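Local coordinates for protein Alpha/beta hydrolase (Enterobacter asburiae, PDB 6KMO) that probably hydrolyses carboxylic ester bonds, as an esterase or lipase of the alpha/beta hydrolase fold, at residues M47-A55 / S230-W238; S141-I150 / N240-N250. The protein carries 2 engineered substitutions. All blocks are in the same frame, centred on the assembly; numbering follows the deposited sequence.

Contact 1 (M47-A55 / S230-W238); sequences MEQMTPQEA and SKNMMKWFW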
loop_
_atom_site.group_PDB
_atom_site.type_symbol
_atom_site.label_atom_id
_atom_site.label_comp_id
_atom_site.label_asym_id
_atom_site.label_seq_id
_atom_site.Cartn_x
_atom_site.Cartn_y
_atom_site.Cartn_z
ATOM N N MET A 47 -2.046 -7.945 29.851
ATOM C CA MET A 47 -2.627 -9.174 29.322
ATOM C C MET A 47 -1.808 -10.399 29.714
ATOM O O MET A 47 -2.374 -11.457 29.994
ATOM C CB MET A 47 -2.767 -9.102 27.799
ATOM C CG MET A 47 -3.343 -10.405 27.196
ATOM S SD MET A 47 -3.698 -10.350 25.382
ATOM C CE MET A 47 -5.210 -9.389 25.436
ATOM N N GLU A 48 -0.474 -10.279 29.724
ATOM C CA GLU A 48 0.364 -11.433 30.029
ATOM C C GLU A 48 0.202 -11.925 31.459
ATOM O O GLU A 48 0.723 -13.003 31.782
ATOM C CB GLU A 48 1.829 -11.153 29.694
ATOM C CG GLU A 48 2.546 -10.142 30.588
ATOM C CD GLU A 48 2.372 -8.678 30.202
ATOM O OE1 GLU A 48 1.593 -8.376 29.266
ATOM O OE2 GLU A 48 3.029 -7.823 30.829
ATOM N N GLN A 49 -0.498 -11.185 32.314
ATOM C CA GLN A 49 -0.818 -11.632 33.668
ATOM C C GLN A 49 -2.201 -12.258 33.766
ATOM O O GLN A 49 -2.615 -12.669 34.861
ATOM C CB GLN A 49 -0.706 -10.458 34.643
ATOM C CG GLN A 49 0.710 -9.936 34.791
ATOM C CD GLN A 49 0.795 -8.720 35.686
ATOM O OE1 GLN A 49 -0.098 -8.461 36.498
ATOM N NE2 GLN A 49 1.854 -7.954 35.521
ATOM N N MET A 50 -2.928 -12.350 32.654
ATOM C CA MET A 50 -4.271 -12.910 32.643
ATOM C C MET A 50 -4.229 -14.407 32.353
ATOM O O MET A 50 -3.253 -14.941 31.819
ATOM C CB MET A 50 -5.110 -12.234 31.551
ATOM C CG MET A 50 -5.411 -10.768 31.778
ATOM S SD MET A 50 -6.389 -10.014 30.407
ATOM C CE MET A 50 -6.378 -8.313 30.959
ATOM N N THR A 51 -5.319 -15.093 32.687
ATOM C CA THR A 51 -5.483 -16.443 32.191
ATOM C C THR A 51 -5.787 -16.382 30.698
ATOM O O THR A 51 -6.225 -15.348 30.189
ATOM C CB THR A 51 -6.641 -17.141 32.884
ATOM O OG1 THR A 51 -7.858 -16.492 32.543
ATOM C CG2 THR A 51 -6.469 -17.107 34.410
ATOM N N PRO A 52 -5.570 -17.477 29.970
ATOM C CA PRO A 52 -5.990 -17.487 28.558
ATOM C C PRO A 52 -7.436 -17.089 28.380
ATOM O O PRO A 52 -7.757 -16.324 27.463
ATOM C CB PRO A 52 -5.711 -18.928 28.126
ATOM C CG PRO A 52 -4.525 -19.300 28.945
ATOM C CD PRO A 52 -4.729 -18.639 30.296
ATOM N N GLN A 53 -8.320 -17.560 29.262
ATOM C CA GLN A 53 -9.736 -17.237 29.137
ATOM C C GLN A 53 -9.984 -15.738 29.309
ATOM O O GLN A 53 -10.696 -15.119 28.512
ATOM C CB GLN A 53 -10.523 -18.055 30.168
ATOM C CG GLN A 53 -10.467 -19.577 29.945
ATOM C CD GLN A 53 -9.154 -20.265 30.378
ATOM O OE1 GLN A 53 -8.328 -19.711 31.113
ATOM N NE2 GLN A 53 -8.972 -21.499 29.910
ATOM N N GLU A 54 -9.375 -15.129 30.332
ATOM C CA GLU A 54 -9.525 -13.696 30.537
ATOM C C GLU A 54 -9.011 -12.918 29.335
ATOM O O GLU A 54 -9.657 -11.961 28.879
ATOM C CB GLU A 54 -8.763 -13.270 31.796
ATOM C CG GLU A 54 -9.404 -13.722 33.095
ATOM C CD GLU A 54 -8.498 -13.528 34.297
ATOM O OE1 GLU A 54 -7.263 -13.433 34.128
ATOM O OE2 GLU A 54 -9.031 -13.478 35.429
ATOM N N ALA A 55 -7.841 -13.303 28.816
ATOM C CA ALA A 55 -7.258 -12.595 27.681
ATOM C C ALA A 55 -8.136 -12.735 26.447
ATOM O O ALA A 55 -8.326 -11.771 25.703
ATOM C CB ALA A 55 -5.862 -13.149 27.403
ATOM N N SER A 230 2.191 -5.302 22.899
ATOM C CA SER A 230 3.428 -5.012 23.600
ATOM C C SER A 230 4.464 -6.116 23.411
ATOM O O SER A 230 4.154 -7.240 23.014
ATOM C CB SER A 230 3.165 -4.857 25.096
ATOM O OG SER A 230 2.836 -6.132 25.623
ATOM N N LYS A 231 5.717 -5.790 23.720
ATOM C CA LYS A 231 6.771 -6.801 23.727
ATOM C C LYS A 231 6.439 -7.930 24.692
ATOM O O LYS A 231 6.601 -9.109 24.359
ATOM C CB LYS A 231 8.117 -6.159 24.080
ATOM C CG LYS A 231 9.279 -7.146 24.103
ATOM C CD LYS A 231 10.597 -6.465 24.472
ATOM C CE LYS A 231 11.105 -5.592 23.358
ATOM N NZ LYS A 231 12.468 -5.057 23.688
ATOM N N ASN A 232 5.959 -7.599 25.896
ATOM C CA ASN A 232 5.647 -8.657 26.855
ATOM C C ASN A 232 4.494 -9.530 26.376
ATOM O O ASN A 232 4.480 -10.732 26.658
ATOM C CB ASN A 232 5.336 -8.056 28.224
ATOM C CG ASN A 232 6.578 -7.657 28.968
ATOM O OD1 ASN A 232 7.671 -8.047 28.621
ATOM N ND2 ASN A 232 6.401 -6.862 30.010
ATOM N N MET A 233 3.516 -8.958 25.677
ATOM C CA MET A 233 2.463 -9.779 25.084
ATOM C C MET A 233 3.056 -10.760 24.079
ATOM O O MET A 233 2.707 -11.945 24.067
ATOM C CB MET A 233 1.407 -8.896 24.418
ATOM C CG MET A 233 0.429 -8.232 25.400
ATOM S SD MET A 233 -0.512 -6.766 24.720
ATOM C CE MET A 233 -1.544 -7.576 23.509
ATOM N N MET A 234 3.945 -10.284 23.210
ATOM C CA MET A 234 4.543 -11.160 22.210
ATOM C C MET A 234 5.326 -12.295 22.861
ATOM O O MET A 234 5.271 -13.443 22.401
ATOM C CB MET A 234 5.431 -10.370 21.255
ATOM C CG MET A 234 4.671 -9.650 20.128
ATOM S SD MET A 234 3.511 -10.692 19.088
ATOM C CE MET A 234 4.608 -12.149 18.768
ATOM N N LYS A 235 6.068 -11.997 23.933
ATOM C CA LYS A 235 6.805 -13.051 24.624
ATOM C C LYS A 235 5.854 -14.078 25.225
ATOM O O LYS A 235 6.117 -15.290 25.168
ATOM C CB LYS A 235 7.698 -12.447 25.707
ATOM C CG LYS A 235 8.893 -11.691 25.165
ATOM C CD LYS A 235 9.713 -11.059 26.291
ATOM C CE LYS A 235 10.939 -10.379 25.743
ATOM N NZ LYS A 235 11.761 -9.744 26.831
ATOM N N TRP A 236 4.734 -13.610 25.783
ATOM C CA TRP A 236 3.729 -14.496 26.364
ATOM C C TRP A 236 3.081 -15.366 25.292
ATOM O O TRP A 236 2.850 -16.565 25.492
ATOM C CB TRP A 236 2.682 -13.654 27.095
ATOM C CG TRP A 236 1.662 -14.403 27.871
ATOM C CD1 TRP A 236 1.870 -15.188 28.967
ATOM C CD2 TRP A 236 0.250 -14.408 27.645
ATOM N NE1 TRP A 236 0.685 -15.692 29.422
ATOM C CE2 TRP A 236 -0.331 -15.226 28.628
ATOM C CE3 TRP A 236 -0.584 -13.799 26.698
ATOM C CZ2 TRP A 236 -1.694 -15.448 28.704
ATOM C CZ3 TRP A 236 -1.939 -14.035 26.776
ATOM C CH2 TRP A 236 -2.478 -14.845 27.770
ATOM N N PHE A 237 2.731 -14.767 24.162
ATOM C CA PHE A 237 2.144 -15.537 23.073
ATOM C C PHE A 237 3.093 -16.638 22.620
ATOM O O PHE A 237 2.707 -17.810 22.524
ATOM C CB PHE A 237 1.814 -14.605 21.907
ATOM C CG PHE A 237 0.693 -13.608 22.160
ATOM C CD1 PHE A 237 -0.411 -13.909 22.949
ATOM C CD2 PHE A 237 0.735 -12.367 21.541
ATOM C CE1 PHE A 237 -1.427 -12.989 23.135
ATOM C CE2 PHE A 237 -0.289 -11.444 21.708
ATOM C CZ PHE A 237 -1.369 -11.755 22.507
ATOM N N TRP A 238 4.350 -16.284 22.352
ATOM C CA TRP A 238 5.338 -17.283 21.963
ATOM C C TRP A 238 5.495 -18.357 23.034
ATOM O O TRP A 238 5.632 -19.542 22.713
ATOM C CB TRP A 238 6.669 -16.602 21.650
ATOM C CG TRP A 238 6.826 -16.167 20.242
ATOM C CD1 TRP A 238 6.794 -14.887 19.762
ATOM C CD2 TRP A 238 7.048 -17.018 19.112
ATOM N NE1 TRP A 238 6.975 -14.895 18.389
ATOM C CE2 TRP A 238 7.150 -16.187 17.972
ATOM C CE3 TRP A 238 7.174 -18.402 18.956
ATOM C CZ2 TRP A 238 7.371 -16.699 16.696
ATOM C CZ3 TRP A 238 7.392 -18.910 17.679
ATOM C CH2 TRP A 238 7.489 -18.057 16.567
HETATM O O HOH W 1 1.599 -6.000 28.073
HETATM O O HOH W 2 3.832 -5.318 30.871
#
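Glu48 sets its CA over the indole of Trp236, 3.9 Å from the centroid of the five-membered ring and 14° off the normal, a CH-pi contact over the face. The backbone carbonyl oxygens of Met47 and Glu48 sit over an indole face as well, so the main chain of the 3-10 turn 47-49 lies over the ring, and Glu48 CB packs beside it at Trp236 CB and CG. CG of Trp236 stands anti to the backbone N (chi1 -174°), which carries the indole off helix 231-241 and under the turn. At the far end of the six-membered ring, Ala55 CB meets Trp236 CH2 at 3.8 Å, while Pro52 CA comes up at the edge. Met47 closes the buried side: its CG packs on Trp236 CZ3, and its chain, extended through chi1 and chi2, carries SD to 4.0 Å from Phe237 CZ, an oblique Met-aromatic contact, with Met233 CE equally close.

The other side is looser and wet. No direct hydrogen bond joins the segments; instead the Glu48 carboxylate reaches the start of the helix through two waters. One donates to Glu48 OE1 and bridges to Ser230 OG, the N-cap hydroxyl that also accepts from Met233 N at 2.9 Å. The second donates to Glu48 OE2 and accepts from Asn232 ND2. The carboxylate itself rests on Asn232 CB, 3.5 Å from Glu48 OE2. A carboxylate near this helix N-terminus would probably be stabilised by the helix dipole.

Helix 52-63, opened by the Thr51-Glu54 capping box, carries on from 47-55 and offers Val58 to Met47 and Met50. Leu112, in the loop after strand 99-105, touches Met47 and Ala55, and Tyr220 of helix 218-222 packs against Met234 on helix 231-241.

Contact 2 (S141-I150 / N240-N250); sequences SPEAHFPVAI and NYTTSAADRNN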
loop_
_atom_site.group_PDB
_atom_site.type_symbol
_atom_site.label_atom_id
_atom_site.label_comp_id
_atom_site.label_asym_id
_atom_site.label_seq_id
_atom_site.Cartn_x
_atom_site.Cartn_y
_atom_site.Cartn_z
ATOM N N SER A 141 -3.579 -22.140 21.500
ATOM C CA SER A 141 -2.604 -22.381 22.548
ATOM C C SER A 141 -3.084 -21.753 23.851
ATOM O O SER A 141 -3.776 -20.730 23.839
ATOM C CB SER A 141 -1.247 -21.782 22.168
ATOM O OG SER A 141 -0.711 -22.426 21.010
ATOM N N PRO A 142 -2.723 -22.326 25.014
ATOM C CA PRO A 142 -1.818 -23.460 25.201
ATOM C C PRO A 142 -2.468 -24.832 25.138
ATOM O O PRO A 142 -1.788 -25.823 25.396
ATOM C CB PRO A 142 -1.259 -23.196 26.600
ATOM C CG PRO A 142 -2.393 -22.565 27.321
ATOM C CD PRO A 142 -3.066 -21.682 26.292
ATOM N N GLU A 143 -3.754 -24.902 24.799
ATOM C CA GLU A 143 -4.399 -26.211 24.662
ATOM C C GLU A 143 -3.608 -27.085 23.703
ATOM O O GLU A 143 -3.413 -28.287 23.943
ATOM C CB GLU A 143 -5.833 -26.030 24.169
ATOM C CG GLU A 143 -6.826 -25.473 25.225
ATOM C CD GLU A 143 -6.827 -23.943 25.429
ATOM O OE1 GLU A 143 -5.948 -23.202 24.930
ATOM O OE2 GLU A 143 -7.751 -23.473 26.143
ATOM N N ALA A 144 -3.139 -26.497 22.609
ATOM C CA ALA A 144 -2.203 -27.122 21.702
ATOM C C ALA A 144 -0.966 -26.244 21.613
ATOM O O ALA A 144 -1.023 -25.025 21.828
ATOM C CB ALA A 144 -2.796 -27.290 20.303
ATOM N N HIS A 145 0.151 -26.868 21.283
ATOM C CA HIS A 145 1.412 -26.203 21.016
ATOM C C HIS A 145 1.797 -26.424 19.561
ATOM O O HIS A 145 1.181 -27.210 18.848
ATOM C CB HIS A 145 2.489 -26.744 21.957
ATOM C CG HIS A 145 2.195 -26.495 23.399
ATOM N ND1 HIS A 145 2.161 -25.232 23.942
ATOM C CD2 HIS A 145 1.872 -27.347 24.403
ATOM C CE1 HIS A 145 1.855 -25.314 25.228
ATOM N NE2 HIS A 145 1.675 -26.586 25.533
ATOM N N PHE A 146 2.819 -25.709 19.108
ATOM C CA PHE A 146 3.417 -25.991 17.813
ATOM C C PHE A 146 3.679 -27.488 17.718
ATOM O O PHE A 146 4.144 -28.085 18.694
ATOM C CB PHE A 146 4.726 -25.194 17.707
ATOM C CG PHE A 146 5.541 -25.470 16.461
ATOM C CD1 PHE A 146 6.574 -26.390 16.475
ATOM C CD2 PHE A 146 5.315 -24.762 15.290
ATOM C CE1 PHE A 146 7.326 -26.617 15.351
ATOM C CE2 PHE A 146 6.061 -24.982 14.174
ATOM C CZ PHE A 146 7.065 -25.924 14.191
ATOM N N PRO A 147 3.412 -28.127 16.573
ATOM C CA PRO A 147 2.943 -27.597 15.296
ATOM C C PRO A 147 1.493 -27.955 14.983
ATOM O O PRO A 147 1.148 -28.072 13.814
ATOM C CB PRO A 147 3.852 -28.318 14.313
ATOM C CG PRO A 147 3.881 -29.716 14.890
ATOM C CD PRO A 147 3.890 -29.519 16.406
ATOM N N VAL A 148 0.661 -28.140 16.005
ATOM C CA VAL A 148 -0.693 -28.641 15.789
ATOM C C VAL A 148 -1.469 -27.737 14.841
ATOM O O VAL A 148 -2.076 -28.198 13.864
ATOM C CB VAL A 148 -1.416 -28.801 17.138
ATOM C CG1 VAL A 148 -2.908 -29.071 16.920
ATOM C CG2 VAL A 148 -0.779 -29.907 17.955
ATOM N N ALA A 149 -1.521 -26.440 15.153
ATOM C CA ALA A 149 -2.343 -25.523 14.371
ATOM C C ALA A 149 -1.835 -25.397 12.944
ATOM O O ALA A 149 -2.636 -25.355 12.008
ATOM C CB ALA A 149 -2.401 -24.153 15.037
ATOM N N ILE A 150 -0.513 -25.315 12.748
ATOM C CA ILE A 150 -0.031 -25.174 11.369
ATOM C C ILE A 150 -0.268 -26.452 10.568
ATOM O O ILE A 150 -0.401 -26.404 9.339
ATOM C CB ILE A 150 1.428 -24.676 11.268
ATOM C CG1 ILE A 150 2.391 -25.655 11.931
ATOM C CG2 ILE A 150 1.543 -23.255 11.824
ATOM C CD1 ILE A 150 3.774 -25.611 11.342
ATOM N N ASN A 240 3.314 -19.463 25.215
ATOM C CA ASN A 240 2.173 -20.371 25.196
ATOM C C ASN A 240 2.191 -21.278 23.976
ATOM O O ASN A 240 1.685 -22.404 24.039
ATOM C CB ASN A 240 0.873 -19.561 25.240
ATOM C CG ASN A 240 0.490 -19.142 26.644
ATOM O OD1 ASN A 240 -0.072 -19.932 27.407
ATOM N ND2 ASN A 240 0.807 -17.906 27.006
ATOM N N TYR A 241 2.768 -20.812 22.869
ATOM C CA TYR A 241 2.825 -21.580 21.625
ATOM C C TYR A 241 3.883 -22.678 21.698
ATOM O O TYR A 241 3.596 -23.845 21.422
ATOM C CB TYR A 241 3.160 -20.620 20.497
ATOM C CG TYR A 241 3.044 -21.162 19.101
ATOM C CD1 TYR A 241 1.909 -21.843 18.670
ATOM C CD2 TYR A 241 4.066 -20.946 18.179
ATOM C CE1 TYR A 241 1.795 -22.277 17.363
ATOM C CE2 TYR A 241 3.954 -21.373 16.854
ATOM C CZ TYR A 241 2.812 -22.031 16.457
ATOM O OH TYR A 241 2.655 -22.450 15.159
ATOM N N THR A 242 5.120 -22.320 22.021
ATOM C CA THR A 242 6.172 -23.297 22.256
ATOM C C THR A 242 7.364 -22.616 22.905
ATOM O O THR A 242 7.838 -21.587 22.416
ATOM C CB THR A 242 6.639 -23.983 20.977
ATOM O OG1 THR A 242 7.786 -24.783 21.322
ATOM C CG2 THR A 242 7.033 -23.019 19.881
ATOM N N THR A 243 7.864 -23.202 23.990
ATOM C CA THR A 243 9.075 -22.706 24.632
ATOM C C THR A 243 10.319 -23.433 24.152
ATOM O O THR A 243 11.405 -23.195 24.689
ATOM C CB THR A 243 8.972 -22.858 26.146
ATOM O OG1 THR A 243 8.665 -24.217 26.461
ATOM C CG2 THR A 243 7.903 -21.939 26.720
ATOM N N SER A 244 10.198 -24.305 23.164
ATOM C CA SER A 244 11.340 -25.056 22.665
ATOM C C SER A 244 12.226 -24.186 21.785
ATOM O O SER A 244 11.763 -23.605 20.797
ATOM C CB SER A 244 10.839 -26.248 21.857
ATOM O OG SER A 244 11.882 -26.818 21.085
ATOM N N ALA A 245 13.514 -24.122 22.112
ATOM C CA ALA A 245 14.454 -23.418 21.248
ATOM C C ALA A 245 14.501 -24.036 19.858
ATOM O O ALA A 245 14.604 -23.323 18.853
ATOM C CB ALA A 245 15.853 -23.445 21.874
ATOM N N ALA A 246 14.462 -25.367 19.775
ATOM C CA ALA A 246 14.487 -26.008 18.472
ATOM C C ALA A 246 13.270 -25.604 17.649
ATOM O O ALA A 246 13.399 -25.281 16.463
ATOM C CB ALA A 246 14.541 -27.528 18.640
ATOM N N ASP A 247 12.086 -25.596 18.261
ATOM C CA ASP A 247 10.896 -25.173 17.529
ATOM C C ASP A 247 11.044 -23.727 17.055
ATOM O O ASP A 247 10.637 -23.376 15.941
ATOM C CB ASP A 247 9.646 -25.271 18.402
ATOM C CG ASP A 247 9.188 -26.693 18.688
ATOM O OD1 ASP A 247 9.645 -27.649 18.021
ATOM O OD2 ASP A 247 8.328 -26.822 19.587
ATOM N N ARG A 248 11.580 -22.863 17.911
ATOM C CA ARG A 248 11.742 -21.466 17.533
ATOM C C ARG A 248 12.759 -21.280 16.425
ATOM O O ARG A 248 12.710 -20.266 15.726
ATOM C CB ARG A 248 12.061 -20.633 18.764
ATOM C CG ARG A 248 10.882 -20.540 19.697
ATOM C CD ARG A 248 11.192 -19.794 20.989
ATOM N NE ARG A 248 10.045 -19.791 21.891
ATOM C CZ ARG A 248 9.747 -18.832 22.760
ATOM N NH1 ARG A 248 10.515 -17.759 22.883
ATOM N NH2 ARG A 248 8.670 -18.964 23.511
ATOM N N ASN A 249 13.672 -22.228 16.229
ATOM C CA ASN A 249 14.626 -22.202 15.139
ATOM C C ASN A 249 14.125 -22.938 13.900
ATOM O O ASN A 249 14.871 -23.054 12.920
ATOM C CB ASN A 249 15.958 -22.798 15.603
ATOM C CG ASN A 249 17.126 -22.259 14.845
ATOM O OD1 ASN A 249 17.257 -21.039 14.648
ATOM N ND2 ASN A 249 17.995 -23.159 14.386
ATOM N N ASN A 250 12.898 -23.442 13.936
ATOM C CA ASN A 250 12.267 -24.162 12.834
ATOM C C ASN A 250 11.613 -23.131 11.928
ATOM O O ASN A 250 10.929 -22.226 12.415
ATOM C CB ASN A 250 11.232 -25.089 13.477
ATOM C CG ASN A 250 10.498 -25.986 12.506
ATOM O OD1 ASN A 250 10.025 -25.568 11.454
ATOM N ND2 ASN A 250 10.359 -27.249 12.894
HETATM O O HOH W 3 6.247 -28.218 20.354
HETATM O O HOH W 4 1.207 -24.832 15.140
#
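The Tyr241 ring carries Phe146 CB over one face, 4.0 Å from its centroid, and has Ser141 OG at its edge. Phe146 turns its own edge toward that face in an offset edge-to-face pair, the planes 74° apart. CG of Phe146 is anti to the backbone N (chi1 175°), which swings the phenyl past the tyrosine toward helix 245-248. There Pro147 CB lies over the centre of one phenyl face, Tyr241 OH and Asn250 ND2 stand at the edge, and Asp247 CG lies 3.4 Å from Phe146 CD1, obliquely to the ring. The His145 imidazole has Pro142 O over a face, while the carbonyl oxygens of Asn240 and Tyr241 approach its edge.

Those two carbonyls belong to the last turn of helix 231-241. His145 ND1 makes weak, bent bonds to both, 2.9 Å to Asn240 O being the shorter, and Phe146 N gives Tyr241 O a straighter one at 3.1 Å (158°). Beside them, Pro142, which follows a cis peptide bond, lies alongside Asn240 with Pro142 CG 3.5 Å from Asn240 OD1; Asn240 ND2 bonds Trp236 O one turn back, holding the amide there. Ser141 OG braces the loop by donating to Ala144 O.

Two waters complete the joint: one donates to Phe146 O and Asp247 OD2, the other accepts from Ile150 N and donates to Tyr241 OH, 2.8 Å from it. Thr242 OG1 also donates to Asp247 OD2, while Arg248 grips Thr242 O through NE and NH2. Asn250 OD1 accepts from Leu252 N of its own chain, and ND2 donates to Leu8 O of the second subunit. Chemically, the 141-150 loop partly caps the helix's last carbonyls, soundly at Tyr241 O and weakly at Asn240 O, and water and Thr242 probably stabilise Asp247's charge beside the phenyl ring.

Contacts 1 and 2 use successive parts of helix 231-241: its first turns face 47-55 in contact 1, and its C-terminal turn meets 141-150 in contact 2. Their centres lie about 15 Å apart, on the same side of the chain's centre. They also touch directly, Pro52 CG lying 3.9 Å from Pro142 CD, while Glu143 forms a salt bridge with Arg56 farther along helix 52-63. Trp110 touches helix 231-241 at two places, edge-to-face on Trp238 and stacked on Tyr241. The Phe237 side chain of contact 1 lies near, without touching, the probable nucleophile elbow around Ser180, whereas contact 2 reaches the second subunit through Phe146 and Asn250.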